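Local atomic coordinates of protease LasA (Pseudomonas aeruginosa, PDB entry 3IT5), a protein that degrades elastin and cuts pentaglycine cross-links in staphylococcal cell-wall peptidoglycan, as a secreted zinc metallopeptidase of family M23. Residues Asn5-Pro10 against Phe123-Asn128; Tyr15-Asn20 against Tyr49-Ala54; Gln66-Val69 against Trp75-Asn78; Val101-Gly104 against Thr108-Cys111; Arg157-Asn162 against Gly166-Ala171. One frame throughout, in Å; residues are numbered along the deposited sequence.

Overall arrangement
Four of the five contacts reach one large, curled antiparallel sheet, the M23 core, and interaction 5 belongs to a small four-stranded sheet formed later in the chain. Interactions 2, 3 and 4 follow one another along the sequence inside the long loop closed by interaction 1, whose N-terminal segment returns to strand 121-127. Interactions 1 and 3 lie on neighbouring strands with centres about 8 Å apart, and interactions 2 and 4 share the adjoining strands 50-52 and 98-102. Interaction 5 lies about 28 Å from interaction 4, centre to centre, but meets interaction 2 through Asn20 and Tyr158. Interactions 1 to 4 thus build and brace the sheet that carries Asp36, His122 and His81, with interaction 5 beside it.

Interaction 1: residues Asn5-Pro10 against Phe123-Asn128; sequences NLMQLP and FSLLYN
Met7 to Pro10 runs nearly antiparallel to Phe123-Leu125, the two directions 160° apart, yet the backbones never pair: even at the nearer end the CA atoms of Pro10 and Phe123 are 7.8 Å apart. Two side-chain pairs bridge this gap. Pro10 lays its ring over one face of Phe123, with CG 3.6 Å from the centroid of the Phe123 ring and only 8° off the ring normal, a CH-pi contact of nearly ideal placement. CB of Pro10 reaches the CD1-CE1 side of the same face and CD comes more distantly to the CE2-CZ side, which leaves CG above the middle. The phenyl ring is presented for this because its CG stands anti to the backbone N (chi1 165°). Farther along, Met7 bends at chi3, and the terminal CE touches Leu125 CD1 at 3.8 Å, with SD beside it. This pair is purely apolar and more lightly made. Backbone hydrogen bonds of Gln8 to Ala54 and of Pro10 to Val52 fix the N-terminal segment, while Phe35 and Tyr79 add further rings around Phe123. The arrangement is a buried hydrophobic layer packed against a core strand of the M23 metallopeptidase fold, with the Phe123 side chain about 7 Å from the bound zinc ion, which is held by His23, Asp36 and His122.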
# COMPACT_ATOMS: atom_id res chain seq x y z
N ASN A 5 -6.73 -8.91 -11.58
CA ASN A 5 -6.41 -7.89 -12.58
C ASN A 5 -6.89 -6.48 -12.18
O ASN A 5 -6.87 -5.56 -13.00
CB ASN A 5 -7.01 -8.28 -13.94
CG ASN A 5 -8.53 -8.27 -13.93
OD1 ASN A 5 -9.15 -8.37 -12.87
ND2 ASN A 5 -9.13 -8.14 -15.11
N LEU A 6 -7.32 -6.34 -10.93
CA LEU A 6 -7.88 -5.08 -10.43
C LEU A 6 -6.83 -4.11 -9.90
O LEU A 6 -6.97 -2.89 -10.04
CB LEU A 6 -8.94 -5.34 -9.35
CG LEU A 6 -9.69 -4.15 -8.74
CD1 LEU A 6 -10.39 -3.29 -9.80
CD2 LEU A 6 -10.67 -4.62 -7.69
N MET A 7 -5.78 -4.66 -9.30
CA MET A 7 -4.81 -3.85 -8.56
C MET A 7 -3.35 -4.04 -8.95
O MET A 7 -2.92 -5.15 -9.26
CB MET A 7 -4.98 -4.08 -7.05
CG MET A 7 -6.13 -3.31 -6.46
SD MET A 7 -6.39 -3.70 -4.73
CE MET A 7 -7.58 -5.02 -4.88
N GLN A 8 -2.62 -2.93 -8.93
CA GLN A 8 -1.17 -2.91 -8.99
C GLN A 8 -0.64 -2.43 -7.63
O GLN A 8 -1.43 -2.06 -6.76
CB GLN A 8 -0.69 -1.96 -10.11
CG GLN A 8 -1.12 -0.49 -9.90
CD GLN A 8 -0.18 0.51 -10.55
OE1 GLN A 8 0.50 1.27 -9.85
NE2 GLN A 8 -0.13 0.52 -11.87
N LEU A 9 0.68 -2.44 -7.46
CA LEU A 9 1.31 -1.91 -6.25
C LEU A 9 1.19 -0.38 -6.19
O LEU A 9 1.22 0.28 -7.24
CB LEU A 9 2.78 -2.34 -6.18
CG LEU A 9 3.04 -3.85 -6.13
CD1 LEU A 9 4.46 -4.19 -6.61
CD2 LEU A 9 2.78 -4.42 -4.73
N PRO A 10 1.06 0.20 -4.98
CA PRO A 10 0.79 1.64 -4.81
C PRO A 10 2.00 2.57 -4.98
O PRO A 10 2.16 3.53 -4.22
CB PRO A 10 0.22 1.72 -3.39
CG PRO A 10 0.89 0.61 -2.67
CD PRO A 10 1.07 -0.50 -3.68
N PHE A 123 -0.42 1.12 3.78
CA PHE A 123 -1.34 0.86 2.67
C PHE A 123 -2.28 -0.30 2.99
O PHE A 123 -1.83 -1.42 3.23
CB PHE A 123 -0.51 0.60 1.40
CG PHE A 123 -1.27 -0.02 0.26
CD1 PHE A 123 -2.13 0.74 -0.52
CD2 PHE A 123 -1.08 -1.36 -0.06
CE1 PHE A 123 -2.81 0.17 -1.59
CE2 PHE A 123 -1.76 -1.95 -1.13
CZ PHE A 123 -2.63 -1.18 -1.90
N SER A 124 -3.59 -0.04 3.00
CA SER A 124 -4.59 -1.00 3.49
C SER A 124 -5.65 -1.42 2.47
O SER A 124 -6.09 -0.62 1.66
CB SER A 124 -5.30 -0.44 4.72
OG SER A 124 -4.37 0.06 5.67
N LEU A 125 -6.07 -2.68 2.57
CA LEU A 125 -7.11 -3.23 1.71
C LEU A 125 -8.47 -3.23 2.41
O LEU A 125 -8.62 -3.75 3.52
CB LEU A 125 -6.74 -4.66 1.27
CG LEU A 125 -7.62 -5.41 0.26
CD1 LEU A 125 -7.65 -4.73 -1.10
CD2 LEU A 125 -7.13 -6.85 0.13
N LEU A 126 -9.47 -2.66 1.73
CA LEU A 126 -10.83 -2.57 2.25
C LEU A 126 -11.86 -3.18 1.31
O LEU A 126 -11.57 -3.47 0.15
CB LEU A 126 -11.20 -1.12 2.57
CG LEU A 126 -10.46 -0.44 3.72
CD1 LEU A 126 -9.13 0.14 3.24
CD2 LEU A 126 -11.32 0.65 4.32
N TYR A 127 -13.07 -3.37 1.83
CA TYR A 127 -14.21 -3.83 1.05
C TYR A 127 -15.47 -3.36 1.74
O TYR A 127 -15.68 -3.66 2.92
CB TYR A 127 -14.19 -5.36 0.92
CG TYR A 127 -15.24 -5.91 -0.02
CD1 TYR A 127 -15.13 -5.71 -1.40
CD2 TYR A 127 -16.33 -6.62 0.46
CE1 TYR A 127 -16.09 -6.22 -2.27
CE2 TYR A 127 -17.30 -7.13 -0.40
CZ TYR A 127 -17.17 -6.93 -1.77
OH TYR A 127 -18.12 -7.42 -2.63
N ASN A 128 -16.28 -2.59 1.01
CA ASN A 128 -17.50 -1.98 1.55
C ASN A 128 -17.29 -1.12 2.80
O ASN A 128 -18.19 -0.97 3.63
CB ASN A 128 -18.59 -3.04 1.76
CG ASN A 128 -19.17 -3.55 0.45
OD1 ASN A 128 -19.20 -2.84 -0.55
ND2 ASN A 128 -19.64 -4.79 0.46

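Interaction 2: residues Tyr15-Asn20 against Tyr49-Ala54; sequences YSWQPN and YSVVAA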
# COMPACT_ATOMS: atom_id res chain seq x y z
N TYR A 15 9.03 1.22 -11.29
CA TYR A 15 9.87 1.52 -10.14
C TYR A 15 9.69 0.48 -9.03
O TYR A 15 8.74 -0.31 -9.06
CB TYR A 15 9.62 2.96 -9.65
CG TYR A 15 9.88 4.01 -10.72
CD1 TYR A 15 11.13 4.64 -10.81
CD2 TYR A 15 8.90 4.34 -11.65
CE1 TYR A 15 11.37 5.60 -11.81
CE2 TYR A 15 9.13 5.29 -12.64
CZ TYR A 15 10.37 5.92 -12.72
OH TYR A 15 10.58 6.85 -13.71
N SER A 16 10.61 0.46 -8.07
CA SER A 16 10.66 -0.59 -7.05
C SER A 16 10.81 -0.01 -5.65
O SER A 16 11.73 0.77 -5.38
CB SER A 16 11.83 -1.54 -7.34
OG SER A 16 11.76 -2.07 -8.65
N TRP A 17 9.90 -0.40 -4.76
CA TRP A 17 9.99 -0.03 -3.34
C TRP A 17 10.14 -1.28 -2.49
O TRP A 17 9.87 -2.40 -2.96
CB TRP A 17 8.72 0.72 -2.90
CG TRP A 17 8.61 2.13 -3.40
CD1 TRP A 17 9.38 2.75 -4.34
CD2 TRP A 17 7.62 3.08 -3.00
NE1 TRP A 17 8.94 4.04 -4.54
CE2 TRP A 17 7.86 4.27 -3.73
CE3 TRP A 17 6.56 3.06 -2.08
CZ2 TRP A 17 7.09 5.42 -3.57
CZ3 TRP A 17 5.78 4.19 -1.94
CH2 TRP A 17 6.05 5.36 -2.68
N GLN A 18 10.54 -1.09 -1.24
CA GLN A 18 10.68 -2.18 -0.27
C GLN A 18 9.47 -2.28 0.66
O GLN A 18 9.24 -1.37 1.46
CB GLN A 18 11.93 -1.98 0.59
CG GLN A 18 13.25 -1.97 -0.14
CD GLN A 18 14.39 -1.66 0.81
OE1 GLN A 18 14.34 -2.01 1.99
NE2 GLN A 18 15.43 -1.00 0.30
N PRO A 19 8.72 -3.39 0.58
CA PRO A 19 7.60 -3.57 1.51
C PRO A 19 8.03 -4.23 2.82
O PRO A 19 9.08 -4.88 2.87
CB PRO A 19 6.66 -4.51 0.74
CG PRO A 19 7.59 -5.34 -0.13
CD PRO A 19 8.84 -4.52 -0.38
N ASN A 20 7.24 -4.05 3.87
CA ASN A 20 7.44 -4.77 5.12
C ASN A 20 6.30 -5.76 5.35
O ASN A 20 5.41 -5.88 4.51
CB ASN A 20 7.61 -3.79 6.30
CG ASN A 20 6.28 -3.26 6.85
OD1 ASN A 20 5.23 -3.38 6.21
ND2 ASN A 20 6.33 -2.67 8.04
N TYR A 49 9.00 9.73 -2.01
CA TYR A 49 8.63 9.36 -3.37
C TYR A 49 7.13 9.22 -3.59
O TYR A 49 6.34 9.31 -2.65
CB TYR A 49 9.43 8.12 -3.80
CG TYR A 49 10.92 8.41 -3.86
CD1 TYR A 49 11.50 8.91 -5.02
CD2 TYR A 49 11.74 8.22 -2.74
CE1 TYR A 49 12.86 9.20 -5.09
CE2 TYR A 49 13.10 8.51 -2.79
CZ TYR A 49 13.65 9.00 -3.97
OH TYR A 49 14.99 9.28 -4.03
N SER A 50 6.74 9.02 -4.85
CA SER A 50 5.34 9.12 -5.27
C SER A 50 4.51 7.89 -4.92
O SER A 50 4.87 6.76 -5.28
CB SER A 50 5.26 9.41 -6.77
OG SER A 50 5.99 10.59 -7.08
N VAL A 51 3.39 8.12 -4.22
CA VAL A 51 2.36 7.11 -4.01
C VAL A 51 1.27 7.26 -5.09
O VAL A 51 0.76 8.36 -5.32
CB VAL A 51 1.72 7.22 -2.60
CG1 VAL A 51 0.62 6.17 -2.42
CG2 VAL A 51 2.78 7.07 -1.49
N VAL A 52 0.94 6.16 -5.75
CA VAL A 52 -0.10 6.16 -6.78
C VAL A 52 -1.26 5.24 -6.41
O VAL A 52 -1.10 4.31 -5.60
CB VAL A 52 0.45 5.78 -8.19
CG1 VAL A 52 1.67 6.64 -8.56
CG2 VAL A 52 0.79 4.30 -8.26
N ALA A 53 -2.42 5.50 -7.02
CA ALA A 53 -3.59 4.65 -6.85
C ALA A 53 -3.30 3.23 -7.30
O ALA A 53 -2.77 2.99 -8.38
CB ALA A 53 -4.78 5.22 -7.63
N ALA A 54 -3.65 2.28 -6.44
CA ALA A 54 -3.47 0.86 -6.73
C ALA A 54 -4.51 0.36 -7.73
O ALA A 54 -4.33 -0.69 -8.34
CB ALA A 54 -3.52 0.06 -5.45
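Trp17 carries its side of this contact alone, meeting Tyr49, Ser50 and Val51 with the six-membered part of its indole. The apolar contacts come first. Trp17 CZ2 lies 3.6 Å from Tyr49 CB, which approaches the indole at a slant, and Trp17 CH2 lies 3.9 Å from Val51 CG2, a methyl at the ring's edge and near its plane. The Val51 side chain stands at about a right angle to that of Trp17. Aromatic carbon against backbone oxygen makes the second kind: Trp17 CZ2 is 3.1 Å and Trp17 CH2 3.2 Å from Ser50 O, so the carbonyl faces two adjacent ring carbons. No hydrogen bond crosses between the segments. The Trp17 CG is anti to its own carbonyl carbon (chi1 -73°), which sends the indole across to strand 50-52, whereas the ring of Tyr49 turns off towards Tyr39, so that of its side chain CB makes the contact. Among the neighbouring elements, Trp11 stacks on Trp17 and Tyr102 of strand 98-102, the partner of 50-52, meets it edge-to-face; strand 16-19 is itself flanked by strands 34-38 and 175-176.

Interaction 3: residues Gln66-Val69 against Trp75-Asn78; sequences QVRV and WATN
Arg68 and Asn78 form the polar centre of this contact, facing each other as a non-hydrogen-bonded pair of two antiparallel strands with CA atoms 4.5 Å apart. The arginine bends at chi2 and chi3, which brings its guanidinium side-on to the amide: NE and NH2 both donate to Asn78 OD1, which lies in the guanidinium plane. The modelled 2.5 Å from Arg68 NE to Asn78 OD1 is short, so that exact length is doubtful; Arg68 NH2 is 3.0 Å from the same oxygen and sits above the carbonyl plane of the amide. The other end of the amide is used as well, since Asn78 ND2 donates to Gln66 OE1 at 3.0 Å with an N-H...O angle of 161°. Donors at OD1 and an acceptor at ND2 together hold the buried amide and are consistent with its modelled orientation. This grip lies on the face where Gln66 and Arg68 are partly exposed. Next door, Val69 and Thr77 close a hydrogen-bonded pair through two backbone bonds, Val69 N to Thr77 O and Thr77 N to Val69 O, each 2.9 Å. Their side is buried, but the side chains touch more lightly, Val69 CB lying 3.9 Å from Thr77 OG1, which bonds instead to Tyr79 OH. The contact thins further at Trp75, whose ring meets Tyr127 instead. The whole is an antiparallel beta hairpin of the M23 core sheet, whose Asn78 lies about 5 Å, side chain to side chain, from the zinc ligand His122.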
# COMPACT_ATOMS: atom_id res chain seq x y z
N GLN A 66 -4.01 11.53 4.60
CA GLN A 66 -4.74 10.28 4.35
C GLN A 66 -5.70 10.36 3.16
O GLN A 66 -6.43 11.35 3.01
CB GLN A 66 -5.49 9.80 5.60
CG GLN A 66 -5.83 8.31 5.57
CD GLN A 66 -6.50 7.80 6.83
OE1 GLN A 66 -6.24 6.67 7.26
NE2 GLN A 66 -7.37 8.61 7.42
N VAL A 67 -5.69 9.29 2.36
CA VAL A 67 -6.47 9.18 1.12
C VAL A 67 -7.03 7.76 1.01
O VAL A 67 -6.37 6.79 1.39
CB VAL A 67 -5.59 9.47 -0.13
CG1 VAL A 67 -6.29 9.05 -1.43
CG2 VAL A 67 -5.21 10.94 -0.20
N ARG A 68 -8.25 7.65 0.47
CA ARG A 68 -8.87 6.36 0.16
C ARG A 68 -9.30 6.36 -1.32
O ARG A 68 -9.83 7.36 -1.82
CB ARG A 68 -10.06 6.10 1.10
CG ARG A 68 -10.93 4.86 0.80
CD ARG A 68 -10.61 3.65 1.69
NE ARG A 68 -10.33 4.00 3.09
CZ ARG A 68 -11.23 4.02 4.08
NH1 ARG A 68 -12.50 3.71 3.86
NH2 ARG A 68 -10.84 4.35 5.30
N VAL A 69 -9.06 5.25 -2.01
CA VAL A 69 -9.54 5.07 -3.38
C VAL A 69 -10.57 3.95 -3.38
O VAL A 69 -10.27 2.82 -2.99
CB VAL A 69 -8.38 4.80 -4.37
CG1 VAL A 69 -8.90 4.65 -5.81
CG2 VAL A 69 -7.35 5.93 -4.32
N TRP A 75 -14.54 -2.85 -3.21
CA TRP A 75 -13.10 -2.96 -2.99
C TRP A 75 -12.45 -1.59 -2.93
O TRP A 75 -12.68 -0.75 -3.80
CB TRP A 75 -12.44 -3.81 -4.08
CG TRP A 75 -12.68 -5.29 -3.93
CD1 TRP A 75 -13.44 -6.08 -4.74
CD2 TRP A 75 -12.16 -6.15 -2.90
NE1 TRP A 75 -13.43 -7.38 -4.27
CE2 TRP A 75 -12.65 -7.45 -3.15
CE3 TRP A 75 -11.33 -5.94 -1.79
CZ2 TRP A 75 -12.34 -8.54 -2.33
CZ3 TRP A 75 -11.02 -7.02 -0.98
CH2 TRP A 75 -11.53 -8.31 -1.25
N ALA A 76 -11.65 -1.37 -1.89
CA ALA A 76 -11.04 -0.06 -1.67
C ALA A 76 -9.64 -0.18 -1.12
O ALA A 76 -9.27 -1.19 -0.52
CB ALA A 76 -11.91 0.79 -0.74
N THR A 77 -8.85 0.87 -1.31
CA THR A 77 -7.51 0.91 -0.74
C THR A 77 -7.32 2.17 0.09
O THR A 77 -7.80 3.25 -0.28
CB THR A 77 -6.42 0.78 -1.82
OG1 THR A 77 -6.73 1.63 -2.93
CG2 THR A 77 -6.32 -0.66 -2.30
N ASN A 78 -6.65 2.03 1.23
CA ASN A 78 -6.35 3.16 2.09
C ASN A 78 -4.86 3.51 2.04
O ASN A 78 -4.02 2.63 1.90
CB ASN A 78 -6.79 2.87 3.52
CG ASN A 78 -7.09 4.14 4.29
OD1 ASN A 78 -8.13 4.77 4.09
ND2 ASN A 78 -6.18 4.52 5.18

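Interaction 4: residues Val101-Gly104 against Thr108-Cys111; sequences VYAG and TALC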
# COMPACT_ATOMS: atom_id res chain seq x y z
N VAL A 101 2.80 12.12 -2.15
CA VAL A 101 4.04 11.49 -1.69
C VAL A 101 3.81 10.93 -0.31
O VAL A 101 2.84 11.31 0.36
CB VAL A 101 5.22 12.50 -1.65
CG1 VAL A 101 5.69 12.88 -3.06
CG2 VAL A 101 4.85 13.76 -0.85
N TYR A 102 4.66 10.01 0.13
CA TYR A 102 4.67 9.67 1.55
C TYR A 102 5.45 10.73 2.31
O TYR A 102 6.34 11.37 1.75
CB TYR A 102 5.13 8.23 1.83
CG TYR A 102 6.53 7.84 1.39
CD1 TYR A 102 7.64 8.14 2.18
CD2 TYR A 102 6.74 7.12 0.22
CE1 TYR A 102 8.93 7.76 1.79
CE2 TYR A 102 8.02 6.73 -0.18
CZ TYR A 102 9.10 7.06 0.61
OH TYR A 102 10.37 6.68 0.22
N ALA A 103 5.09 10.94 3.57
CA ALA A 103 5.62 12.07 4.34
C ALA A 103 7.07 11.90 4.77
O ALA A 103 7.49 10.81 5.19
CB ALA A 103 4.72 12.35 5.55
N GLY A 104 7.84 12.98 4.64
CA GLY A 104 9.24 13.01 5.09
C GLY A 104 9.43 13.72 6.42
O GLY A 104 10.56 13.95 6.85
N THR A 108 3.54 15.69 9.73
CA THR A 108 2.55 15.39 8.70
C THR A 108 2.23 13.90 8.71
O THR A 108 1.06 13.51 8.66
CB THR A 108 3.02 15.84 7.32
OG1 THR A 108 3.41 17.22 7.39
CG2 THR A 108 1.91 15.68 6.28
N ALA A 109 3.28 13.07 8.81
CA ALA A 109 3.14 11.61 8.84
C ALA A 109 2.09 11.11 9.82
O ALA A 109 1.46 10.07 9.61
CB ALA A 109 4.49 10.96 9.13
N LEU A 110 1.90 11.85 10.91
CA LEU A 110 0.95 11.45 11.94
C LEU A 110 -0.09 12.54 12.19
O LEU A 110 -0.39 12.86 13.33
CB LEU A 110 1.70 11.08 13.23
CG LEU A 110 2.79 10.00 13.13
CD1 LEU A 110 3.62 9.96 14.39
CD2 LEU A 110 2.21 8.61 12.84
N CYS A 111 -0.65 13.09 11.11
CA CYS A 111 -1.70 14.12 11.21
C CYS A 111 -2.97 13.59 11.90
O CYS A 111 -3.72 14.35 12.52
CB CYS A 111 -2.04 14.70 9.83
SG CYS A 111 -3.26 13.79 8.83
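Ala103 and Ala109 meet where strand 98-102 ends and the short helix 106-109 has just turned back, the CA atoms of the two alanines being 5.2 Å apart. For Ala103, CB is both root and tip, and this one methyl takes in the whole contact. It lies 3.6 Å from Ala109 N, with Ala109 CA close by, so it presses on the helix backbone as much as on the opposing methyl. Ala109 CB is 3.8 Å from Ala103 CB. Thr108 CB also faces the Ala103 methyl, at 4.3 Å. The threonine can be followed outward from there: CB and, slightly farther, CG2 lie towards Ala103, while OG1, standing anti to the carbonyl carbon (chi1 -53°), turns to share a hydrogen bond with OD1 of Asn105, just before the helix. No hydrogen bond crosses between the segments; beyond the helix, Cys111 N donates to Thr108 O at 3.0 Å, and Cys111 SG forms a disulfide with Cys65, tying this loop to the residue just before strand 66-70. Small residues allow the close approach, and the polar backbone alongside is put to use: Ala109 O accepts a hydrogen bond from His81 ND1, while the backbone of Ala103 pairs with that of His81. This is a tight strand-to-helix turn at the edge of the M23 active site, of which His81 is inferred to be a proton donor or acceptor.

Interaction 5: residues Arg157-Asn162 against Gly166-Ala171; sequences RYYFYN and GTTHCA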
# COMPACT_ATOMS: atom_id res chain seq x y z
N ARG A 157 7.09 -17.31 5.58
CA ARG A 157 5.67 -17.12 5.93
C ARG A 157 5.05 -15.92 5.22
O ARG A 157 3.89 -15.98 4.79
CB ARG A 157 5.50 -16.96 7.44
CG ARG A 157 6.11 -18.09 8.26
CD ARG A 157 5.89 -17.85 9.74
NE ARG A 157 7.03 -18.32 10.52
CZ ARG A 157 7.86 -17.53 11.20
NH1 ARG A 157 7.66 -16.22 11.23
NH2 ARG A 157 8.88 -18.06 11.86
N TYR A 158 5.80 -14.83 5.13
CA TYR A 158 5.36 -13.62 4.43
C TYR A 158 6.13 -13.46 3.14
O TYR A 158 7.36 -13.43 3.14
CB TYR A 158 5.55 -12.38 5.31
CG TYR A 158 5.13 -11.09 4.64
CD1 TYR A 158 3.78 -10.79 4.47
CD2 TYR A 158 6.07 -10.17 4.18
CE1 TYR A 158 3.38 -9.61 3.85
CE2 TYR A 158 5.68 -8.99 3.56
CZ TYR A 158 4.33 -8.71 3.40
OH TYR A 158 3.92 -7.55 2.80
N TYR A 159 5.40 -13.35 2.03
CA TYR A 159 6.02 -13.22 0.71
C TYR A 159 5.07 -12.68 -0.35
O TYR A 159 3.84 -12.78 -0.22
CB TYR A 159 6.61 -14.57 0.26
CG TYR A 159 5.64 -15.73 0.32
CD1 TYR A 159 4.78 -16.01 -0.75
CD2 TYR A 159 5.58 -16.56 1.44
CE1 TYR A 159 3.88 -17.07 -0.70
CE2 TYR A 159 4.69 -17.63 1.50
CZ TYR A 159 3.84 -17.88 0.43
OH TYR A 159 2.95 -18.93 0.49
N PHE A 160 5.66 -12.12 -1.40
CA PHE A 160 4.94 -11.77 -2.61
C PHE A 160 5.32 -12.80 -3.66
O PHE A 160 6.48 -12.88 -4.07
CB PHE A 160 5.35 -10.36 -3.08
CG PHE A 160 4.89 -9.25 -2.18
CD1 PHE A 160 3.78 -8.47 -2.51
CD2 PHE A 160 5.56 -8.97 -0.99
CE1 PHE A 160 3.35 -7.44 -1.68
CE2 PHE A 160 5.14 -7.94 -0.15
CZ PHE A 160 4.04 -7.18 -0.49
N TYR A 161 4.36 -13.63 -4.08
CA TYR A 161 4.66 -14.65 -5.09
C TYR A 161 4.24 -14.20 -6.48
O TYR A 161 3.05 -14.01 -6.76
CB TYR A 161 4.02 -16.01 -4.74
CG TYR A 161 4.25 -17.08 -5.79
CD1 TYR A 161 5.49 -17.71 -5.91
CD2 TYR A 161 3.23 -17.46 -6.67
CE1 TYR A 161 5.72 -18.68 -6.87
CE2 TYR A 161 3.45 -18.44 -7.64
CZ TYR A 161 4.69 -19.05 -7.73
OH TYR A 161 4.92 -20.02 -8.68
N ASN A 162 5.24 -14.03 -7.35
CA ASN A 162 5.01 -13.67 -8.74
C ASN A 162 4.46 -14.87 -9.52
O ASN A 162 5.16 -15.86 -9.75
CB ASN A 162 6.31 -13.15 -9.39
CG ASN A 162 6.09 -12.59 -10.79
OD1 ASN A 162 5.28 -13.09 -11.57
ND2 ASN A 162 6.82 -11.53 -11.12
N GLY A 166 7.14 -17.32 -11.30
CA GLY A 166 7.38 -18.37 -10.31
C GLY A 166 8.31 -17.94 -9.19
O GLY A 166 8.71 -18.77 -8.37
N THR A 167 8.63 -16.65 -9.15
CA THR A 167 9.57 -16.09 -8.17
C THR A 167 8.91 -15.68 -6.85
O THR A 167 7.77 -15.22 -6.83
CB THR A 167 10.34 -14.87 -8.73
OG1 THR A 167 9.44 -14.02 -9.44
CG2 THR A 167 11.43 -15.32 -9.68
N THR A 168 9.66 -15.86 -5.76
CA THR A 168 9.23 -15.45 -4.43
C THR A 168 9.97 -14.18 -4.02
O THR A 168 11.18 -14.06 -4.23
CB THR A 168 9.48 -16.58 -3.40
OG1 THR A 168 8.81 -17.76 -3.84
CG2 THR A 168 8.98 -16.20 -2.01
N HIS A 169 9.23 -13.23 -3.45
CA HIS A 169 9.77 -11.90 -3.16
C HIS A 169 9.61 -11.54 -1.69
O HIS A 169 8.50 -11.54 -1.15
CB HIS A 169 9.11 -10.86 -4.06
CG HIS A 169 9.24 -11.17 -5.52
ND1 HIS A 169 10.18 -10.55 -6.33
CD2 HIS A 169 8.58 -12.05 -6.31
CE1 HIS A 169 10.07 -11.03 -7.56
NE2 HIS A 169 9.12 -11.94 -7.57
N CYS A 170 10.73 -11.21 -1.06
CA CYS A 170 10.79 -11.05 0.39
C CYS A 170 10.57 -9.61 0.85
O CYS A 170 10.73 -8.66 0.07
CB CYS A 170 12.14 -11.56 0.92
SG CYS A 170 12.55 -13.28 0.47
N ALA A 171 10.19 -9.46 2.12
CA ALA A 171 10.15 -8.15 2.75
C ALA A 171 11.55 -7.55 2.75
O ALA A 171 12.54 -8.28 2.88
CB ALA A 171 9.64 -8.27 4.17
O HOH W 1 9.21 -11.70 3.45
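Phe160 and His169 each offer a ring edge to the other's backbone: His169 O lies at the edge of the Phe160 ring, near its plane, and Phe160 O likewise at the edge of the imidazole, 3.2 Å from His169 CD2. Tyr161 has Thr168 OG1 at its edge, while Gly166 O, 3.3 Å from Tyr161 CE1, approaches aslant. Tyr158 meets Ala171 CB edge-on. These groups decorate an antiparallel beta hairpin, strand 159-162 against strand 168-169, at one margin of the small four-stranded sheet. Its hydrogen-bonded pair is Phe160 with His169. Phe160 N donates to His169 O almost straight, at an N-H...O angle of 177°, whereas His169 N returns a more bent bond to Phe160 O (132°). Towards the turn, Asn162 N is 2.8 Å from Thr167 O, and Gly166 N, on a residue of positive phi (78°), closes the loop by donating to Asn162 O. Beyond the strands, the two backbones part enough for a water, which donates to Tyr158 O at 2.6 Å and accepts from Ala171 N at 2.8 Å. Cys170 of this segment is joined to Cys155 by a disulfide, and Tyr142 of strand 142-145 meets His169 edge-to-face. The imidazole's rotation is restrained in addition from its own segment: Thr167 OG1 and His169 NE2 share a hydrogen bond of 2.8 Å, directly beside Asn162 CB, which lies 3.2 Å from Thr167 OG1.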